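Long-range contacts in LPXTG cell wall surface protein (Streptococcus gordonii, PDB 4IGB), which is a peptidoglycan-anchored surface protein of the streptococcal cell wall, whose N-terminal region, the part in this chain, probably serves in adhesion: residues Thr135-Ser140 against Asp163-Lys168; Glu359-Thr364 against Thr377-Lys382. One frame throughout, in Å; residues are numbered along the deposited sequence.

Contact 1: Thr135-Ser140 against Asp163-Lys168; sequences TVEFFS and DYIMNK
Thr135 reaches the loop Asp163-Lys168 through two backbone hydrogen bonds that make a single beta bridge with Ile165. Its N-H donates to Tyr164 O at 3.1 Å, and its carbonyl oxygen takes the N-H of Met166 at 2.7 Å in an almost straight bond of 176°. The same oxygen receives a CA-H contact from Ile165. Two residues on, a water accepts from Glu137 N and donates to Met166 O.

Around this polar centre the side chains pack. OG1 of Thr135 lies at the edge of the Tyr164 ring, 3.6 Å from CD1, and also meets Ile165 CG1; it has a weak hydrogen bond with Thr73 OG1 of strand 68-75. CG2 comes near CD1 and CE1 of the ring, so both branches of the threonine are used. The Tyr164 hydroxyl is bound by Asp48. Ile165 splits its branches: CG2, anti to its own backbone N, rests 3.5 Å from Glu137 N, while CD1 touches Glu137 OE1 at 3.7 Å. Asn71 holds OE2 of that carboxylate. Val136 CG2 meets Met166 SD, whose chain also leans on helix 122-129.

Both direct hydrogen bonds use backbone atoms, so the link itself depends little on side-chain identity.

Contact 2: Glu359-Thr364 against Thr377-Lys382; sequences EGRDYT and TPEYLK
Thr377 meets the turn leading into strand 363-368 as the N-cap of the short helix 378-382, in the Sgo0707 N2 domain, whose family belongs to the adhesin clan. Its OG1 is used twice: it donates to Arg361 O at 2.8 Å and accepts from Tyr380 N at 3.2 Å, the capping bond. With chi1 at 60°, OG1 sits between the backbone N and the carbonyl carbon. Threonine suits this site because its hydroxyl does both tasks while CG2 packs on the turn, 3.4 Å from Arg361 O. The backbone N-H of Thr377 is satisfied by Asp362 O at 2.9 Å; this bond is nearly straight at hydrogen (170°), although the donor stands above the carbonyl plane. Two successive carbonyls of the turn are therefore bound by one residue.

Farther out, Arg361 NE donates to Glu379 OE2 at 3.1 Å in a salt bridge. The oxygen lies in the guanidinium plane and offers its syn lone pair, with the carboxylate plane turned 57° from the guanidinium. The Arg361 chain, extended from CG to NE, brings both CG and NE near the same oxygen, and its NH1 is bound by Gln358 OE1. Asp362 OD2 accepts from Gln358 N, whereas OD1 and Glu379 OE2 share a water that donates to both. That water, together with Arg361, probably eases the repulsion between the two carboxylates. Gly360 takes the tight corner, where its backbone would jam a CB against the carbonyl oxygen of Glu359; its N-H donates to Tyr363 O. Tyr380 CB lies 3.6 Å from Asp362 O, and the ring presents its edge to the aspartate: CD1 lies 3.9 Å from Asp362 OD1.

Followed from the N terminus, the chain first closes contact 1 within the Sgo0707 N-terminal domain: 22 residues, including strands 149-153 and 157-158, separate its segments, and the loop that leads into strand 170-182 returns to strand 135-142. Contact 1 so joins the connection between two antiparallel sheets to the first of them. Contact 2 opens much later, in the N2 domain, and closes a shorter loop of 12 residues, mostly strand, tying the approach to strand 363-368 to the helix that follows strand 371-376. The two loops neither nest nor cross. Their centres lie 56 Å apart, on opposite sides of the chain's centre, and each contact is local to its own domain.

Contact 1: Thr135-Ser140 against Asp163-Lys168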
ATOM      1  N   THR B 135     -21.567   5.992  23.845  1.00 28.24           N
ATOM      2  CA  THR B 135     -20.789   5.388  22.772  1.00 23.33           C
ATOM      3  C   THR B 135     -19.291   5.471  23.027  1.00 32.10           C
ATOM      4  O   THR B 135     -18.837   6.173  23.939  1.00 25.62           O
ATOM      5  CB  THR B 135     -21.105   6.027  21.410  1.00 26.47           C
ATOM      6  OG1 THR B 135     -20.569   7.354  21.370  1.00 30.08           O
ATOM      7  CG2 THR B 135     -22.607   6.070  21.155  1.00 22.62           C
ATOM      8  N   VAL B 136     -18.527   4.737  22.221  1.00 20.35           N
ATOM      9  CA  VAL B 136     -17.076   4.760  22.312  1.00 19.62           C
ATOM     10  C   VAL B 136     -16.504   5.024  20.916  1.00 23.12           C
ATOM     11  O   VAL B 136     -16.978   4.473  19.918  1.00 24.48           O
ATOM     12  CB  VAL B 136     -16.526   3.433  22.895  1.00 25.15           C
ATOM     13  CG1 VAL B 136     -15.019   3.353  22.759  1.00 15.96           C
ATOM     14  CG2 VAL B 136     -16.940   3.269  24.358  1.00 29.47           C
ATOM     15  N   GLU B 137     -15.494   5.878  20.854  1.00 26.17           N
ATOM     16  CA  GLU B 137     -14.850   6.251  19.602  1.00 27.03           C
ATOM     17  C   GLU B 137     -14.059   5.074  19.019  1.00 21.53           C
ATOM     18  O   GLU B 137     -13.414   4.331  19.758  1.00 18.33           O
ATOM     19  CB  GLU B 137     -13.905   7.425  19.870  1.00 20.48           C
ATOM     20  CG  GLU B 137     -13.201   7.978  18.640  1.00 19.81           C
ATOM     21  CD  GLU B 137     -14.114   8.834  17.769  1.00 25.56           C
ATOM     22  OE1 GLU B 137     -15.053   9.471  18.301  1.00 20.72           O
ATOM     23  OE2 GLU B 137     -13.892   8.863  16.538  1.00 26.57           O
ATOM     24  N   PHE B 138     -14.094   4.896  17.702  1.00 22.23           N
ATOM     25  CA  PHE B 138     -13.155   3.952  17.092  1.00 19.77           C
ATOM     26  C   PHE B 138     -12.527   4.394  15.774  1.00 17.95           C
ATOM     27  O   PHE B 138     -11.456   3.917  15.418  1.00 16.05           O
ATOM     28  CB  PHE B 138     -13.755   2.539  16.969  1.00 17.28           C
ATOM     29  CG  PHE B 138     -14.739   2.377  15.849  1.00 19.11           C
ATOM     30  CD1 PHE B 138     -14.347   1.816  14.644  1.00 22.13           C
ATOM     31  CD2 PHE B 138     -16.072   2.760  16.006  1.00 15.64           C
ATOM     32  CE1 PHE B 138     -15.258   1.650  13.613  1.00 20.81           C
ATOM     33  CE2 PHE B 138     -16.982   2.603  14.974  1.00 14.77           C
ATOM     34  CZ  PHE B 138     -16.584   2.040  13.782  1.00 15.97           C
ATOM     35  N   PHE B 139     -13.169   5.317  15.063  1.00 18.64           N
ATOM     36  CA  PHE B 139     -12.752   5.624  13.702  1.00 13.09           C
ATOM     37  C   PHE B 139     -13.276   6.961  13.203  1.00 23.40           C
ATOM     38  O   PHE B 139     -14.434   7.318  13.442  1.00 16.32           O
ATOM     39  CB  PHE B 139     -13.231   4.499  12.762  1.00 14.68           C
ATOM     40  CG  PHE B 139     -12.933   4.739  11.306  1.00 16.22           C
ATOM     41  CD1 PHE B 139     -11.640   4.613  10.816  1.00 17.62           C
ATOM     42  CD2 PHE B 139     -13.952   5.065  10.421  1.00 19.96           C
ATOM     43  CE1 PHE B 139     -11.361   4.808   9.469  1.00 15.86           C
ATOM     44  CE2 PHE B 139     -13.678   5.265   9.063  1.00 20.81           C
ATOM     45  CZ  PHE B 139     -12.387   5.142   8.595  1.00 12.26           C
ATOM     46  N   SER B 140     -12.429   7.696  12.484  1.00 14.88           N
ATOM     47  CA  SER B 140     -12.885   8.928  11.848  1.00 15.83           C
ATOM     48  C   SER B 140     -12.130   9.141  10.562  1.00 16.93           C
ATOM     49  O   SER B 140     -11.034   8.595  10.364  1.00 17.89           O
ATOM     50  CB  SER B 140     -12.717  10.154  12.771  1.00 14.92           C
ATOM     51  OG  SER B 140     -11.342  10.450  12.985  1.00 25.08           O
ATOM     52  N   ASP B 163     -22.139  14.909  22.044  1.00 33.36           N
ATOM     53  CA  ASP B 163     -21.280  14.845  23.216  1.00 28.46           C
ATOM     54  C   ASP B 163     -21.678  13.675  24.108  1.00 29.12           C
ATOM     55  O   ASP B 163     -21.867  13.840  25.312  1.00 26.77           O
ATOM     56  CB  ASP B 163     -21.357  16.155  24.001  1.00 38.70           C
ATOM     57  CG  ASP B 163     -20.243  16.295  25.018  1.00 39.02           C
ATOM     58  OD1 ASP B 163     -19.160  15.711  24.803  1.00 38.86           O
ATOM     59  OD2 ASP B 163     -20.450  16.989  26.033  1.00 39.12           O
ATOM     60  N   TYR B 164     -21.806  12.494  23.512  1.00 25.96           N
ATOM     61  CA  TYR B 164     -22.183  11.305  24.267  1.00 29.88           C
ATOM     62  C   TYR B 164     -21.137  10.196  24.167  1.00 25.84           C
ATOM     63  O   TYR B 164     -21.435   9.024  24.398  1.00 28.08           O
ATOM     64  CB  TYR B 164     -23.572  10.799  23.841  1.00 36.66           C
ATOM     65  CG  TYR B 164     -23.787  10.835  22.354  1.00 40.69           C
ATOM     66  CD1 TYR B 164     -23.181   9.895  21.529  1.00 41.69           C
ATOM     67  CD2 TYR B 164     -24.579  11.820  21.765  1.00 37.73           C
ATOM     68  CE1 TYR B 164     -23.359   9.922  20.151  1.00 41.90           C
ATOM     69  CE2 TYR B 164     -24.765  11.859  20.394  1.00 40.76           C
ATOM     70  CZ  TYR B 164     -24.149  10.902  19.588  1.00 44.08           C
ATOM     71  OH  TYR B 164     -24.314  10.918  18.221  1.00 36.21           O
ATOM     72  N   ILE B 165     -19.907  10.572  23.836  1.00 22.25           N
ATOM     73  CA  ILE B 165     -18.828   9.598  23.695  1.00 22.15           C
ATOM     74  C   ILE B 165     -18.039   9.447  24.989  1.00 29.42           C
ATOM     75  O   ILE B 165     -17.582  10.431  25.562  1.00 27.82           O
ATOM     76  CB  ILE B 165     -17.865   9.972  22.562  1.00 28.41           C
ATOM     77  CG1 ILE B 165     -18.642  10.426  21.321  1.00 23.51           C
ATOM     78  CG2 ILE B 165     -16.962   8.788  22.224  1.00 21.07           C
ATOM     79  CD1 ILE B 165     -17.771  11.036  20.245  1.00 20.10           C
ATOM     80  N   MET B 166     -17.872   8.209  25.442  1.00 28.49           N
ATOM     81  CA  MET B 166     -17.154   7.930  26.684  1.00 29.12           C
ATOM     82  C   MET B 166     -15.663   8.212  26.583  1.00 29.92           C
ATOM     83  O   MET B 166     -15.024   7.853  25.592  1.00 27.90           O
ATOM     84  CB  MET B 166     -17.337   6.467  27.083  1.00 25.81           C
ATOM     85  CG  MET B 166     -18.746   6.093  27.407  1.00 23.49           C
ATOM     86  SD  MET B 166     -18.830   4.372  27.949  1.00 29.21           S
ATOM     87  CE  MET B 166     -20.589   4.282  28.277  1.00 25.70           C
ATOM     88  N   ASN B 167     -15.115   8.845  27.619  1.00 22.31           N
ATOM     89  CA  ASN B 167     -13.677   9.042  27.729  1.00 32.93           C
ATOM     90  C   ASN B 167     -13.043   8.030  28.671  1.00 33.01           C
ATOM     91  O   ASN B 167     -13.472   7.874  29.813  1.00 26.46           O
ATOM     92  CB  ASN B 167     -13.353  10.452  28.230  1.00 31.14           C
ATOM     93  CG  ASN B 167     -13.749  11.519  27.242  1.00 47.63           C
ATOM     94  OD1 ASN B 167     -14.879  12.021  27.273  1.00 38.18           O
ATOM     95  ND2 ASN B 167     -12.817  11.886  26.362  1.00 36.99           N
ATOM     96  N   LYS B 168     -12.016   7.349  28.187  1.00 22.60           N
ATOM     97  CA  LYS B 168     -11.217   6.494  29.049  1.00 26.49           C
ATOM     98  C   LYS B 168     -12.058   5.438  29.727  1.00 27.92           C
ATOM     99  O   LYS B 168     -11.830   5.118  30.895  1.00 32.23           O
ATOM    100  CB  LYS B 168     -10.501   7.333  30.112  1.00 17.23           C
ATOM    101  CG  LYS B 168      -9.564   8.376  29.540  1.00 24.25           C
ATOM    102  CD  LYS B 168      -9.106   9.347  30.627  1.00 33.40           C
ATOM    103  CE  LYS B 168      -8.226  10.438  30.058  1.00 37.54           C
ATOM    104  NZ  LYS B 168      -7.910  11.452  31.099  1.00 58.26           N
TER
HETATM  105  O   HOH W   1     -14.087   6.622  23.293  1.00 21.94           O

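Contact 2: Glu359-Thr364 against Thr377-Lys382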
ATOM      1  N   GLU B 359      25.364  -9.404 -22.107  1.00 24.87           N
ATOM      2  CA  GLU B 359      24.684 -10.595 -21.619  1.00 29.53           C
ATOM      3  C   GLU B 359      25.660 -11.408 -20.780  1.00 39.01           C
ATOM      4  O   GLU B 359      26.842 -11.499 -21.109  1.00 36.48           O
ATOM      5  CB  GLU B 359      24.159 -11.432 -22.786  1.00 30.47           C
ATOM      6  CG  GLU B 359      23.295 -12.608 -22.364  1.00 23.82           C
ATOM      7  CD  GLU B 359      22.701 -13.347 -23.546  1.00 33.79           C
ATOM      8  OE1 GLU B 359      22.891 -12.891 -24.692  1.00 29.06           O
ATOM      9  OE2 GLU B 359      22.044 -14.386 -23.329  1.00 29.78           O
ATOM     10  N   GLY B 360      25.168 -11.988 -19.692  1.00 25.96           N
ATOM     11  CA  GLY B 360      26.033 -12.689 -18.756  1.00 24.98           C
ATOM     12  C   GLY B 360      26.538 -11.771 -17.649  1.00 36.46           C
ATOM     13  O   GLY B 360      26.327 -12.031 -16.464  1.00 39.14           O
ATOM     14  N   ARG B 361      27.192 -10.680 -18.028  1.00 27.88           N
ATOM     15  CA  ARG B 361      27.690  -9.716 -17.040  1.00 34.03           C
ATOM     16  C   ARG B 361      26.596  -8.836 -16.428  1.00 28.45           C
ATOM     17  O   ARG B 361      26.488  -8.719 -15.209  1.00 25.23           O
ATOM     18  CB  ARG B 361      28.765  -8.803 -17.654  1.00 32.80           C
ATOM     19  CG  ARG B 361      29.291  -7.733 -16.683  1.00 27.41           C
ATOM     20  CD  ARG B 361      30.066  -6.643 -17.410  1.00 25.50           C
ATOM     21  NE  ARG B 361      30.704  -5.710 -16.482  1.00 33.36           N
ATOM     22  CZ  ARG B 361      31.538  -4.732 -16.844  1.00 30.53           C
ATOM     23  NH1 ARG B 361      31.848  -4.560 -18.119  1.00 20.74           N
ATOM     24  NH2 ARG B 361      32.062  -3.925 -15.926  1.00 20.48           N
ATOM     25  N   ASP B 362      25.820  -8.188 -17.288  1.00 27.52           N
ATOM     26  CA  ASP B 362      24.873  -7.169 -16.854  1.00 26.84           C
ATOM     27  C   ASP B 362      23.449  -7.710 -16.769  1.00 27.70           C
ATOM     28  O   ASP B 362      22.664  -7.287 -15.924  1.00 29.90           O
ATOM     29  CB  ASP B 362      24.902  -5.982 -17.810  1.00 25.52           C
ATOM     30  CG  ASP B 362      26.242  -5.288 -17.835  1.00 36.83           C
ATOM     31  OD1 ASP B 362      26.775  -5.001 -16.740  1.00 29.60           O
ATOM     32  OD2 ASP B 362      26.759  -5.037 -18.948  1.00 25.72           O
ATOM     33  N   TYR B 363      23.119  -8.638 -17.657  1.00 25.33           N
ATOM     34  CA  TYR B 363      21.791  -9.212 -17.675  1.00 31.06           C
ATOM     35  C   TYR B 363      21.824 -10.642 -18.193  1.00 26.98           C
ATOM     36  O   TYR B 363      22.814 -11.079 -18.792  1.00 32.09           O
ATOM     37  CB  TYR B 363      20.866  -8.364 -18.551  1.00 19.32           C
ATOM     38  CG  TYR B 363      21.221  -8.385 -20.024  1.00 25.03           C
ATOM     39  CD1 TYR B 363      20.665  -9.328 -20.885  1.00 21.17           C
ATOM     40  CD2 TYR B 363      22.106  -7.457 -20.552  1.00 23.68           C
ATOM     41  CE1 TYR B 363      20.985  -9.341 -22.237  1.00 22.40           C
ATOM     42  CE2 TYR B 363      22.435  -7.460 -21.896  1.00 27.47           C
ATOM     43  CZ  TYR B 363      21.871  -8.399 -22.735  1.00 27.45           C
ATOM     44  OH  TYR B 363      22.199  -8.384 -24.071  1.00 24.32           O
ATOM     45  N   THR B 364      20.734 -11.365 -17.949  1.00 23.37           N
ATOM     46  CA  THR B 364      20.529 -12.683 -18.549  1.00 26.65           C
ATOM     47  C   THR B 364      19.175 -12.712 -19.237  1.00 33.97           C
ATOM     48  O   THR B 364      18.300 -11.890 -18.954  1.00 27.07           O
ATOM     49  CB  THR B 364      20.551 -13.807 -17.515  1.00 27.65           C
ATOM     50  OG1 THR B 364      19.505 -13.591 -16.559  1.00 27.48           O
ATOM     51  CG2 THR B 364      21.889 -13.856 -16.802  1.00 31.70           C
ATOM     52  N   THR B 377      21.536  -8.621 -13.559  1.00 21.46           N
ATOM     53  CA  THR B 377      22.306  -9.415 -12.609  1.00 24.78           C
ATOM     54  C   THR B 377      22.490  -8.691 -11.275  1.00 29.94           C
ATOM     55  O   THR B 377      22.351  -7.463 -11.192  1.00 28.53           O
ATOM     56  CB  THR B 377      23.716  -9.707 -13.137  1.00 24.76           C
ATOM     57  OG1 THR B 377      24.386  -8.460 -13.362  1.00 28.61           O
ATOM     58  CG2 THR B 377      23.655 -10.498 -14.427  1.00 22.87           C
ATOM     59  N   PRO B 378      22.820  -9.455 -10.225  1.00 21.30           N
ATOM     60  CA  PRO B 378      23.154  -8.863  -8.926  1.00 23.96           C
ATOM     61  C   PRO B 378      24.260  -7.805  -9.061  1.00 27.76           C
ATOM     62  O   PRO B 378      24.158  -6.735  -8.447  1.00 35.55           O
ATOM     63  CB  PRO B 378      23.639 -10.066  -8.118  1.00 37.80           C
ATOM     64  CG  PRO B 378      22.883 -11.232  -8.714  1.00 30.38           C
ATOM     65  CD  PRO B 378      22.782 -10.929 -10.180  1.00 23.32           C
ATOM     66  N   GLU B 379      25.278  -8.085  -9.875  1.00 25.52           N
ATOM     67  CA  GLU B 379      26.363  -7.128 -10.105  1.00 37.31           C
ATOM     68  C   GLU B 379      25.826  -5.806 -10.662  1.00 36.14           C
ATOM     69  O   GLU B 379      26.255  -4.736 -10.244  1.00 33.48           O
ATOM     70  CB  GLU B 379      27.448  -7.704 -11.037  1.00 48.43           C
ATOM     71  CG  GLU B 379      28.531  -6.684 -11.463  1.00 66.57           C
ATOM     72  CD  GLU B 379      29.341  -7.101 -12.714  1.00 69.25           C
ATOM     73  OE1 GLU B 379      29.744  -8.290 -12.804  1.00 65.56           O
ATOM     74  OE2 GLU B 379      29.577  -6.238 -13.605  1.00 44.06           O
ATOM     75  N   TYR B 380      24.888  -5.878 -11.602  1.00 30.54           N
ATOM     76  CA  TYR B 380      24.347  -4.660 -12.176  1.00 30.52           C
ATOM     77  C   TYR B 380      23.583  -3.889 -11.114  1.00 28.09           C
ATOM     78  O   TYR B 380      23.730  -2.677 -11.000  1.00 28.05           O
ATOM     79  CB  TYR B 380      23.451  -4.923 -13.393  1.00 22.24           C
ATOM     80  CG  TYR B 380      23.035  -3.626 -14.066  1.00 20.49           C
ATOM     81  CD1 TYR B 380      23.791  -3.083 -15.098  1.00 27.30           C
ATOM     82  CD2 TYR B 380      21.913  -2.927 -13.643  1.00 25.65           C
ATOM     83  CE1 TYR B 380      23.437  -1.895 -15.701  1.00 32.09           C
ATOM     84  CE2 TYR B 380      21.547  -1.733 -14.246  1.00 24.96           C
ATOM     85  CZ  TYR B 380      22.312  -1.222 -15.273  1.00 30.55           C
ATOM     86  OH  TYR B 380      21.957  -0.035 -15.877  1.00 30.16           O
ATOM     87  N   LEU B 381      22.778  -4.600 -10.333  1.00 22.40           N
ATOM     88  CA  LEU B 381      22.033  -3.986  -9.236  1.00 30.93           C
ATOM     89  C   LEU B 381      22.962  -3.323  -8.219  1.00 31.51           C
ATOM     90  O   LEU B 381      22.674  -2.237  -7.726  1.00 32.48           O
ATOM     91  CB  LEU B 381      21.140  -5.018  -8.523  1.00 25.38           C
ATOM     92  CG  LEU B 381      19.952  -5.577  -9.324  1.00 31.43           C
ATOM     93  CD1 LEU B 381      19.127  -6.547  -8.477  1.00 29.67           C
ATOM     94  CD2 LEU B 381      19.073  -4.459  -9.846  1.00 31.79           C
ATOM     95  N   LYS B 382      24.064  -3.994  -7.903  1.00 29.90           N
ATOM     96  CA  LYS B 382      25.007  -3.515  -6.895  1.00 38.95           C
ATOM     97  C   LYS B 382      25.630  -2.180  -7.300  1.00 32.69           C
ATOM     98  O   LYS B 382      25.946  -1.351  -6.455  1.00 41.70           O
ATOM     99  CB  LYS B 382      26.101  -4.568  -6.679  1.00 46.70           C
ATOM    100  CG  LYS B 382      27.131  -4.235  -5.618  1.00 62.47           C
ATOM    101  CD  LYS B 382      28.182  -5.348  -5.494  1.00 73.27           C
ATOM    102  CE  LYS B 382      29.263  -5.019  -4.448  1.00 77.66           C
ATOM    103  NZ  LYS B 382      30.145  -3.862  -4.820  1.00 68.98           N
TER
HETATM  104  O   HOH W   2      27.180  -4.972 -14.055  1.00 29.23           O